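Local coordinates for imidazoleglycerol-phosphate dehydratase (PDB 5DNL), which catalyses the dehydration of D-erythro-1-(imidazol-4-yl)glycerol 3-phosphate to 3-(imidazol-4-yl)-2-oxopropyl phosphate, the sixth step of histidine biosynthesis, at residues R2-K6 with E7-I11; L50-H53 with L54-I58; K164-E167 with R168-T172. All coordinates share one frame; numbering follows the deposited sequence.

Interaction 1: R2-K6 with E7-I11; sequences RRTTK and ETDII. With 5DL ([(2S)-2-hydroxy-3-(1H-1,2,4-triazol-1-yl)propyl]phosphonic acid), chain F.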
loop_
_atom_site.group_PDB
_atom_site.type_symbol
_atom_site.label_atom_id
_atom_site.label_comp_id
_atom_site.label_asym_id
_atom_site.label_seq_id
_atom_site.Cartn_x
_atom_site.Cartn_y
_atom_site.Cartn_z
ATOM N N ARG A 2 -36.905 -42.687 16.372
ATOM C CA ARG A 2 -37.859 -41.629 16.048
ATOM C C ARG A 2 -37.603 -40.435 16.942
ATOM O O ARG A 2 -37.291 -40.579 18.130
ATOM C CB ARG A 2 -39.295 -42.108 16.216
ATOM C CG ARG A 2 -40.339 -41.114 15.728
ATOM C CD ARG A 2 -41.728 -41.691 15.767
ATOM N NE ARG A 2 -42.686 -40.896 15.012
ATOM C CZ ARG A 2 -43.975 -41.215 14.876
ATOM N NH1 ARG A 2 -44.469 -42.310 15.456
ATOM N NH2 ARG A 2 -44.784 -40.443 14.160
ATOM N N ARG A 3 -37.723 -39.250 16.351
ATOM C CA ARG A 3 -37.593 -38.008 17.087
ATOM C C ARG A 3 -38.689 -37.085 16.616
ATOM O O ARG A 3 -38.797 -36.822 15.415
ATOM C CB ARG A 3 -36.221 -37.377 16.863
ATOM C CG ARG A 3 -35.981 -36.126 17.680
ATOM C CD ARG A 3 -34.602 -35.533 17.402
ATOM N NE ARG A 3 -34.326 -34.290 18.122
ATOM C CZ ARG A 3 -34.664 -33.066 17.721
ATOM N NH1 ARG A 3 -35.365 -32.854 16.619
ATOM N NH2 ARG A 3 -34.315 -32.019 18.465
ATOM N N THR A 4 -39.504 -36.602 17.552
ATOM C CA THR A 4 -40.661 -35.797 17.216
ATOM C C THR A 4 -40.677 -34.518 18.034
ATOM O O THR A 4 -40.545 -34.550 19.255
ATOM C CB THR A 4 -41.970 -36.578 17.485
ATOM O OG1 THR A 4 -41.879 -37.880 16.880
ATOM C CG2 THR A 4 -43.179 -35.827 16.934
ATOM N N THR A 5 -40.806 -33.390 17.347
ATOM C CA THR A 5 -41.031 -32.103 17.989
ATOM C C THR A 5 -42.238 -31.466 17.341
ATOM O O THR A 5 -42.840 -32.035 16.419
ATOM C CB THR A 5 -39.813 -31.139 17.855
ATOM O OG1 THR A 5 -39.742 -30.639 16.525
ATOM C CG2 THR A 5 -38.509 -31.829 18.219
ATOM N N LYS A 6 -42.579 -30.257 17.772
ATOM C CA LYS A 6 -43.612 -29.496 17.082
ATOM C C LYS A 6 -43.200 -29.027 15.679
ATOM O O LYS A 6 -44.062 -28.599 14.914
ATOM C CB LYS A 6 -44.065 -28.294 17.924
ATOM C CG LYS A 6 -44.719 -28.704 19.237
ATOM C CD LYS A 6 -45.157 -27.509 20.069
ATOM C CE LYS A 6 -45.780 -27.948 21.380
ATOM N NZ LYS A 6 -46.230 -26.788 22.199
ATOM N N GLU A 7 -41.903 -29.091 15.349
ATOM C CA GLU A 7 -41.378 -28.681 14.039
ATOM C C GLU A 7 -41.214 -29.826 13.048
ATOM O O GLU A 7 -41.476 -29.660 11.852
ATOM C CB GLU A 7 -40.003 -28.012 14.234
ATOM C CG GLU A 7 -40.051 -26.752 15.083
ATOM C CD GLU A 7 -38.685 -26.250 15.501
ATOM O OE1 GLU A 7 -37.683 -26.942 15.291
ATOM O OE2 GLU A 7 -38.629 -25.139 16.076
ATOM N N THR A 8 -40.727 -30.961 13.530
ATOM C CA THR A 8 -40.359 -32.095 12.667
ATOM C C THR A 8 -40.741 -33.436 13.293
ATOM O O THR A 8 -40.850 -33.547 14.512
ATOM C CB THR A 8 -38.842 -32.160 12.357
ATOM O OG1 THR A 8 -38.125 -32.373 13.570
ATOM C CG2 THR A 8 -38.350 -30.885 11.676
ATOM N N ASP A 9 -40.904 -34.445 12.435
ATOM C CA ASP A 9 -41.177 -35.814 12.883
ATOM C C ASP A 9 -40.353 -36.688 11.967
ATOM O O ASP A 9 -40.577 -36.690 10.758
ATOM C CB ASP A 9 -42.665 -36.127 12.749
ATOM C CG ASP A 9 -43.040 -37.441 13.375
ATOM O OD1 ASP A 9 -42.252 -38.034 14.144
ATOM O OD2 ASP A 9 -44.172 -37.874 13.084
ATOM N N ILE A 10 -39.344 -37.339 12.535
ATOM C CA ILE A 10 -38.359 -38.062 11.758
ATOM C C ILE A 10 -38.210 -39.489 12.263
ATOM O O ILE A 10 -38.109 -39.717 13.470
ATOM C CB ILE A 10 -37.005 -37.340 11.861
ATOM C CG1 ILE A 10 -37.132 -35.942 11.221
ATOM C CG2 ILE A 10 -35.924 -38.151 11.154
ATOM C CD1 ILE A 10 -35.977 -35.039 11.508
ATOM N N ILE A 11 -38.169 -40.431 11.318
ATOM C CA ILE A 11 -37.846 -41.819 11.609
ATOM C C ILE A 11 -36.613 -42.209 10.805
ATOM O O ILE A 11 -36.579 -42.009 9.587
ATOM C CB ILE A 11 -39.023 -42.754 11.250
ATOM C CG1 ILE A 11 -40.211 -42.480 12.182
ATOM C CG2 ILE A 11 -38.587 -44.217 11.340
ATOM C CD1 ILE A 11 -41.539 -43.021 11.680
HETATM N N1 5DL F . -34.010 -23.113 14.684
HETATM C C3 5DL F . -32.384 -24.003 15.957
HETATM N N2 5DL F . -33.579 -23.401 15.955
HETATM C C8 5DL F . -36.308 -23.395 18.647
HETATM C C7 5DL F . -35.667 -23.771 17.310
HETATM C C6 5DL F . -34.316 -23.085 17.174
HETATM C C5 5DL F . -33.014 -23.577 13.923
HETATM O O10 5DL F . -34.831 -25.191 19.981
HETATM P P9 5DL F . -35.354 -23.803 20.136
HETATM O O11 5DL F . -36.297 -23.629 21.303
HETATM O O12 5DL F . -34.215 -22.804 20.283
HETATM O O13 5DL F . -36.502 -23.386 16.207
HETATM N N4 5DL F . -32.011 -24.123 14.647
HETATM O O HOH W 1 -37.230 -34.412 15.080
HETATM O O HOH W 2 -37.369 -29.604 15.918
#

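Interaction 2: L50-H53 with L54-I58; sequences LRHH and LWEDI. With MN (manganese (II) ion), chain D; MN (manganese (II) ion), chain E; 5DL ([(2S)-2-hydroxy-3-(1H-1,2,4-triazol-1-yl)propyl]phosphonic acid), chain F.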
loop_
_atom_site.group_PDB
_atom_site.type_symbol
_atom_site.label_atom_id
_atom_site.label_comp_id
_atom_site.label_asym_id
_atom_site.label_seq_id
_atom_site.Cartn_x
_atom_site.Cartn_y
_atom_site.Cartn_z
ATOM N N LEU A 50 -39.763 -26.170 8.179
ATOM C CA LEU A 50 -38.718 -25.429 7.498
ATOM C C LEU A 50 -37.529 -26.354 7.211
ATOM O O LEU A 50 -37.185 -27.197 8.032
ATOM C CB LEU A 50 -38.242 -24.256 8.357
ATOM C CG LEU A 50 -39.261 -23.173 8.707
ATOM C CD1 LEU A 50 -38.572 -22.075 9.508
ATOM C CD2 LEU A 50 -39.955 -22.628 7.463
ATOM N N ARG A 51 -36.880 -26.141 6.074
ATOM C CA ARG A 51 -35.792 -27.014 5.643
ATOM C C ARG A 51 -34.648 -27.065 6.669
ATOM O O ARG A 51 -34.053 -28.107 6.867
ATOM C CB ARG A 51 -35.234 -26.606 4.263
ATOM C CG ARG A 51 -36.170 -26.929 3.098
ATOM C CD ARG A 51 -35.552 -26.567 1.755
ATOM N NE ARG A 51 -34.506 -27.514 1.349
ATOM C CZ ARG A 51 -33.410 -27.213 0.654
ATOM N NH1 ARG A 51 -33.123 -25.951 0.319
ATOM N NH2 ARG A 51 -32.579 -28.184 0.314
ATOM N N HIS A 52 -34.303 -25.940 7.311
ATOM C CA HIS A 52 -33.240 -25.968 8.326
ATOM C C HIS A 52 -33.585 -26.960 9.426
ATOM O O HIS A 52 -32.737 -27.747 9.839
ATOM C CB HIS A 52 -33.067 -24.578 8.892
ATOM C CG HIS A 52 -32.041 -24.413 9.976
ATOM N ND1 HIS A 52 -31.153 -23.359 9.954
ATOM C CD2 HIS A 52 -31.798 -25.077 11.135
ATOM C CE1 HIS A 52 -30.425 -23.371 11.054
ATOM N NE2 HIS A 52 -30.784 -24.409 11.780
ATOM N N HIS A 53 -34.821 -26.892 9.916
ATOM C CA HIS A 53 -35.236 -27.816 10.971
ATOM C C HIS A 53 -35.120 -29.272 10.482
ATOM O O HIS A 53 -34.699 -30.146 11.223
ATOM C CB HIS A 53 -36.650 -27.546 11.452
ATOM C CG HIS A 53 -36.845 -26.188 12.059
ATOM N ND1 HIS A 53 -38.077 -25.579 12.103
ATOM C CD2 HIS A 53 -35.986 -25.323 12.645
ATOM C CE1 HIS A 53 -37.974 -24.404 12.687
ATOM N NE2 HIS A 53 -36.718 -24.233 13.045
ATOM N N LEU A 54 -35.496 -29.528 9.235
ATOM C CA LEU A 54 -35.339 -30.853 8.653
ATOM C C LEU A 54 -33.901 -31.327 8.618
ATOM O O LEU A 54 -33.575 -32.412 9.071
ATOM C CB LEU A 54 -35.904 -30.895 7.239
ATOM C CG LEU A 54 -35.683 -32.178 6.460
ATOM C CD1 LEU A 54 -36.491 -33.329 7.060
ATOM C CD2 LEU A 54 -35.994 -31.967 4.986
ATOM N N TRP A 55 -33.013 -30.512 8.051
ATOM C CA TRP A 55 -31.609 -30.931 7.905
ATOM C C TRP A 55 -30.938 -31.195 9.258
ATOM O O TRP A 55 -30.225 -32.181 9.443
ATOM C CB TRP A 55 -30.806 -29.931 7.046
ATOM C CG TRP A 55 -31.079 -30.045 5.565
ATOM C CD1 TRP A 55 -32.288 -29.892 4.937
ATOM C CD2 TRP A 55 -30.128 -30.366 4.534
ATOM N NE1 TRP A 55 -32.139 -30.084 3.588
ATOM C CE2 TRP A 55 -30.833 -30.376 3.312
ATOM C CE3 TRP A 55 -28.743 -30.624 4.522
ATOM C CZ2 TRP A 55 -30.209 -30.644 2.098
ATOM C CZ3 TRP A 55 -28.129 -30.882 3.316
ATOM C CH2 TRP A 55 -28.864 -30.896 2.125
ATOM N N GLU A 56 -31.138 -30.275 10.193
ATOM C CA GLU A 56 -30.570 -30.415 11.529
ATOM C C GLU A 56 -31.165 -31.640 12.223
ATOM O O GLU A 56 -30.422 -32.434 12.802
ATOM C CB GLU A 56 -30.871 -29.155 12.339
ATOM C CG GLU A 56 -30.489 -29.271 13.798
ATOM C CD GLU A 56 -30.484 -27.945 14.518
ATOM O OE1 GLU A 56 -30.832 -26.912 13.901
ATOM O OE2 GLU A 56 -30.160 -27.952 15.720
ATOM N N ASP A 57 -32.495 -31.785 12.187
ATOM C CA ASP A 57 -33.129 -32.851 12.950
ATOM C C ASP A 57 -32.889 -34.241 12.345
ATOM O O ASP A 57 -32.787 -35.225 13.072
ATOM C CB ASP A 57 -34.599 -32.541 13.114
ATOM C CG ASP A 57 -34.845 -31.287 13.963
ATOM O OD1 ASP A 57 -33.878 -30.604 14.426
ATOM O OD2 ASP A 57 -36.030 -30.972 14.167
ATOM N N ILE A 58 -32.743 -34.295 11.026
ATOM C CA ILE A 58 -32.248 -35.494 10.343
ATOM C C ILE A 58 -30.861 -35.838 10.848
ATOM O O ILE A 58 -30.559 -37.001 11.169
ATOM C CB ILE A 58 -32.279 -35.305 8.804
ATOM C CG1 ILE A 58 -33.713 -35.450 8.268
ATOM C CG2 ILE A 58 -31.305 -36.236 8.082
ATOM C CD1 ILE A 58 -34.215 -36.874 8.118
HETATM MN MN MN D . -30.014 -24.882 13.856
HETATM MN MN MN E . -36.051 -22.305 14.238
HETATM N N1 5DL F . -34.010 -23.113 14.684
HETATM C C3 5DL F . -32.384 -24.003 15.957
HETATM N N2 5DL F . -33.579 -23.401 15.955
HETATM C C8 5DL F . -36.308 -23.395 18.647
HETATM C C7 5DL F . -35.667 -23.771 17.310
HETATM C C6 5DL F . -34.316 -23.085 17.174
HETATM C C5 5DL F . -33.014 -23.577 13.923
HETATM O O10 5DL F . -34.831 -25.191 19.981
HETATM P P9 5DL F . -35.354 -23.803 20.136
HETATM O O11 5DL F . -36.297 -23.629 21.303
HETATM O O12 5DL F . -34.215 -22.804 20.283
HETATM O O13 5DL F . -36.502 -23.386 16.207
HETATM N N4 5DL F . -32.011 -24.123 14.647
HETATM O O HOH W 3 -29.660 -25.365 15.977
#

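Interaction 3: K164-E167 with R168-T172; sequences KESE and RVEST. With 5DL ([(2S)-2-hydroxy-3-(1H-1,2,4-triazol-1-yl)propyl]phosphonic acid), chain I.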
loop_
_atom_site.group_PDB
_atom_site.type_symbol
_atom_site.label_atom_id
_atom_site.label_comp_id
_atom_site.label_asym_id
_atom_site.label_seq_id
_atom_site.Cartn_x
_atom_site.Cartn_y
_atom_site.Cartn_z
ATOM N N LYS A 164 -17.300 -49.764 12.764
ATOM C CA LYS A 164 -17.004 -51.215 12.764
ATOM C C LYS A 164 -16.602 -51.670 14.148
ATOM O O LYS A 164 -16.018 -50.920 14.918
ATOM C CB LYS A 164 -15.863 -51.531 11.790
ATOM C CG LYS A 164 -16.271 -52.172 10.480
ATOM C CD LYS A 164 -15.054 -52.520 9.620
ATOM C CE LYS A 164 -13.981 -53.334 10.337
ATOM N NZ LYS A 164 -12.994 -53.917 9.387
ATOM N N GLU A 165 -16.883 -52.931 14.471
ATOM C CA GLU A 165 -16.488 -53.483 15.757
ATOM C C GLU A 165 -14.954 -53.577 15.917
ATOM O O GLU A 165 -14.242 -53.885 14.957
ATOM C CB GLU A 165 -17.154 -54.865 15.965
ATOM C CG GLU A 165 -16.933 -55.428 17.358
ATOM C CD GLU A 165 -17.725 -56.693 17.627
ATOM O OE1 GLU A 165 -17.641 -57.214 18.755
ATOM O OE2 GLU A 165 -18.427 -57.169 16.720
ATOM N N SER A 166 -14.492 -53.291 17.132
ATOM C CA SER A 166 -13.090 -53.333 17.541
ATOM C C SER A 166 -12.924 -54.367 18.642
ATOM O O SER A 166 -13.880 -54.709 19.332
ATOM C CB SER A 166 -12.676 -51.975 18.132
ATOM O OG SER A 166 -11.382 -52.056 18.737
ATOM N N GLU A 167 -11.686 -54.800 18.849
ATOM C CA GLU A 167 -11.366 -55.672 19.983
ATOM C C GLU A 167 -11.179 -54.944 21.322
ATOM O O GLU A 167 -11.112 -55.593 22.356
ATOM C CB GLU A 167 -10.132 -56.528 19.658
ATOM C CG GLU A 167 -10.421 -57.626 18.641
ATOM C CD GLU A 167 -9.162 -58.228 18.043
ATOM O OE1 GLU A 167 -8.523 -57.561 17.202
ATOM O OE2 GLU A 167 -8.818 -59.376 18.401
ATOM N N ARG A 168 -11.114 -53.606 21.333
ATOM C CA ARG A 168 -10.896 -52.870 22.580
ATOM C C ARG A 168 -11.675 -51.562 22.601
ATOM O O ARG A 168 -12.167 -51.102 21.557
ATOM C CB ARG A 168 -9.392 -52.585 22.759
ATOM C CG ARG A 168 -8.813 -51.698 21.669
ATOM C CD ARG A 168 -7.307 -51.490 21.746
ATOM N NE ARG A 168 -6.891 -50.616 20.648
ATOM C CZ ARG A 168 -5.653 -50.170 20.434
ATOM N NH1 ARG A 168 -5.447 -49.342 19.407
ATOM N NH2 ARG A 168 -4.659 -50.528 21.216
ATOM N N VAL A 169 -11.781 -50.975 23.786
ATOM C CA VAL A 169 -12.219 -49.587 23.942
ATOM C C VAL A 169 -11.069 -48.718 23.402
ATOM O O VAL A 169 -9.937 -48.761 23.920
ATOM C CB VAL A 169 -12.509 -49.223 25.410
ATOM C CG1 VAL A 169 -12.832 -47.741 25.552
ATOM C CG2 VAL A 169 -13.654 -50.079 25.960
ATOM N N GLU A 170 -11.346 -47.944 22.354
ATOM C CA GLU A 170 -10.286 -47.262 21.621
ATOM C C GLU A 170 -9.962 -45.894 22.233
ATOM O O GLU A 170 -10.111 -44.860 21.587
ATOM C CB GLU A 170 -10.691 -47.127 20.143
ATOM C CG GLU A 170 -10.757 -48.456 19.402
ATOM C CD GLU A 170 -9.374 -49.043 19.071
ATOM O OE1 GLU A 170 -8.365 -48.310 19.088
ATOM O OE2 GLU A 170 -9.318 -50.256 18.741
ATOM N N SER A 171 -9.484 -45.899 23.474
ATOM C CA SER A 171 -9.021 -44.694 24.149
ATOM C C SER A 171 -8.015 -45.047 25.206
ATOM O O SER A 171 -8.266 -45.942 26.007
ATOM C CB SER A 171 -10.170 -43.977 24.823
ATOM O OG SER A 171 -9.722 -42.821 25.518
ATOM N N THR A 172 -6.929 -44.292 25.271
ATOM C CA THR A 172 -5.937 -44.472 26.319
ATOM C C THR A 172 -6.480 -44.134 27.696
ATOM O O THR A 172 -5.901 -44.584 28.694
ATOM C CB THR A 172 -4.688 -43.619 26.076
ATOM O OG1 THR A 172 -5.048 -42.234 25.935
ATOM C CG2 THR A 172 -3.946 -44.084 24.836
HETATM N N1 5DL I . -6.417 -34.705 25.613
HETATM C C3 5DL I . -8.514 -34.473 24.791
HETATM N N2 5DL I . -7.481 -35.285 24.969
HETATM C C8 5DL I . -7.403 -39.108 24.943
HETATM C C7 5DL I . -7.370 -37.713 25.591
HETATM C C6 5DL I . -7.451 -36.667 24.518
HETATM C C5 5DL I . -6.868 -33.453 25.832
HETATM O O10 5DL I . -10.088 -39.057 24.855
HETATM P P9 5DL I . -8.926 -39.518 24.038
HETATM O O11 5DL I . -8.924 -41.027 23.841
HETATM O O12 5DL I . -8.860 -38.807 22.692
HETATM O O13 5DL I . -6.156 -37.548 26.334
HETATM N N4 5DL I . -8.125 -33.312 25.340
#

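Interaction 1: R2-K6 with E7-I11
Asp9 OD1 takes two donors: Arg2 NE at 3.0 Å, on the syn lone pair of OD1, and Thr4 OG1 at 2.8 Å, which comes from above the carboxylate plane. The second carboxylate oxygen completes a side-on salt bridge, Arg2 NH2 to Asp9 OD2 at 2.9 Å, with guanidinium and carboxylate planes only 10° apart. Arg2 arrives fully extended, its CG anti to the backbone N (chi1 -173°), and Ile11 CD1 lies over one face of its guanidinium. Two donors on one oxygen and a bidentate arginine hold the carboxylate against rotation. Between the two strands, Arg3 and Ile10 form a hydrogen-bonded pair, Arg3 N to Ile10 O at 2.9 Å. One water joins Thr8 OG1 to Arg3 NH1; both atoms also bind Asp57 of helix 51-69. At the turn, Thr5 N gives a nearly straight bond to Thr8 O at 2.8 Å, while Thr5 OG1 receives Glu7 N at 2.9 Å and Thr8 N at 3.2 Å. A second water links Thr5 OG1 to Glu7 OE1. Glu7 extends to the inhibitor, its OE2 lying 2.8 Å from O13. This is an antiparallel beta hairpin whose turn carries an acidic residue into the active site.

Interaction 2: L50-H53 with L54-I58
His52 and Glu56, the first and last residues of the HHxxE motif of this enzyme family, stand one helical turn apart near the start of helix 51-69 and converge on a single manganese. Both have CG trans to the backbone N (chi1 179° in His52, 172° in Glu56), which sends imidazole and extended carboxylate off the same side of the helix. His52 NE2 binds the metal at 2.3 Å and Glu56 OE1 at 2.2 Å, with OE1 at the edge of the imidazole; His52 ND1 is hydrogen-bonded to Glu111 of a neighbouring subunit, which positions the ring. Triazole N4, Glu121 of the same chain, His146 of that neighbour and a water complete the six ligands. His53 swings its ring to a second manganese, NE2 2.4 Å away, while its ND1 bonds Asp49. Inhibitor N1 and O13 both bind this metal, so the triazole bridges the two, and His29, His145 and Glu149 of the neighbour make up the rest. On another side of the helix, Arg51 runs alongside Trp55 with guanidinium and indole planes 84° apart, Arg51 NH2 3.8 Å from Trp55 NE1; Asp24 receives both Arg51 NE and Trp55 NE1. A metal-bound water donates to Glu56 OE2 at 2.6 Å.

Interaction 3: K164-E167 with R168-T172
The loop that follows helix 144-162 kinks here through an inverse gamma turn centred on Glu170, before it reaches the phosphonate pocket at Ser171. Ser166 OG and Arg168 N make the first link: the amide points straight at the hydroxyl oxygen, 3.0 Å away with an N-H...O angle of 179°. Ser166 keeps OG on the far side of CB from its backbone N (chi1 171°), and in this position the oxygen faces both that amide and the carboxylate of Glu170, whose OE2 lies 2.7 Å off. Glu170 folds back at chi2 (-75°) to bring its carboxylate over to Ser166, and the same carboxylate receives Arg168 in a side-on salt bridge. Arg168 NE meets Glu170 OE2 at 3.1 Å, close to the guanidinium plane but from above the carboxylate plane, while Arg168 NH1 makes a more bent bond to Glu170 OE1. OE2 is therefore approached by both Ser166 and Arg168, an arrangement that probably stabilises its negative charge. The arginine is not spent on this pair alone: its NH1 also bonds the carbonyl of Phe36 of a neighbouring subunit, and its guanidinium makes a cation-pi contact with that phenylalanine, so the loop is tied into a subunit interface. Glu170 also offers its carbonyl oxygen to Arg76. Arg76, Arg98 and Lys173, with Lys153 of a neighbouring subunit, are hydrogen-bonded to the inhibitor, a cluster of positive groups suited to its phosphonate. Ser171 adds a neutral donor there: its OG gives a hydrogen bond of 2.6 Å to phosphonate O11.

Overall arrangement
Along the chain, interactions 1, 2 and 3 follow in series: the N-terminal hairpin, the start of helix 51-69, and the loop after helix 144-162. The first two are neighbours, with centres about 10 Å apart. Strands 2-4 and 8-14 belong to a four-stranded sheet with strand 42-48, which leads into helix 51-69, and Ile10 of the hairpin packs on Asp57 and Ile58 of that helix; both contacts touch the same inhibitor molecule. Interaction 3 lies about 32 Å, centre to centre, from each of them and on the opposite side of the chain's centre from interaction 2; it serves a different inhibitor molecule. Each active site is therefore assembled from three subunits of the 24-chain assembly.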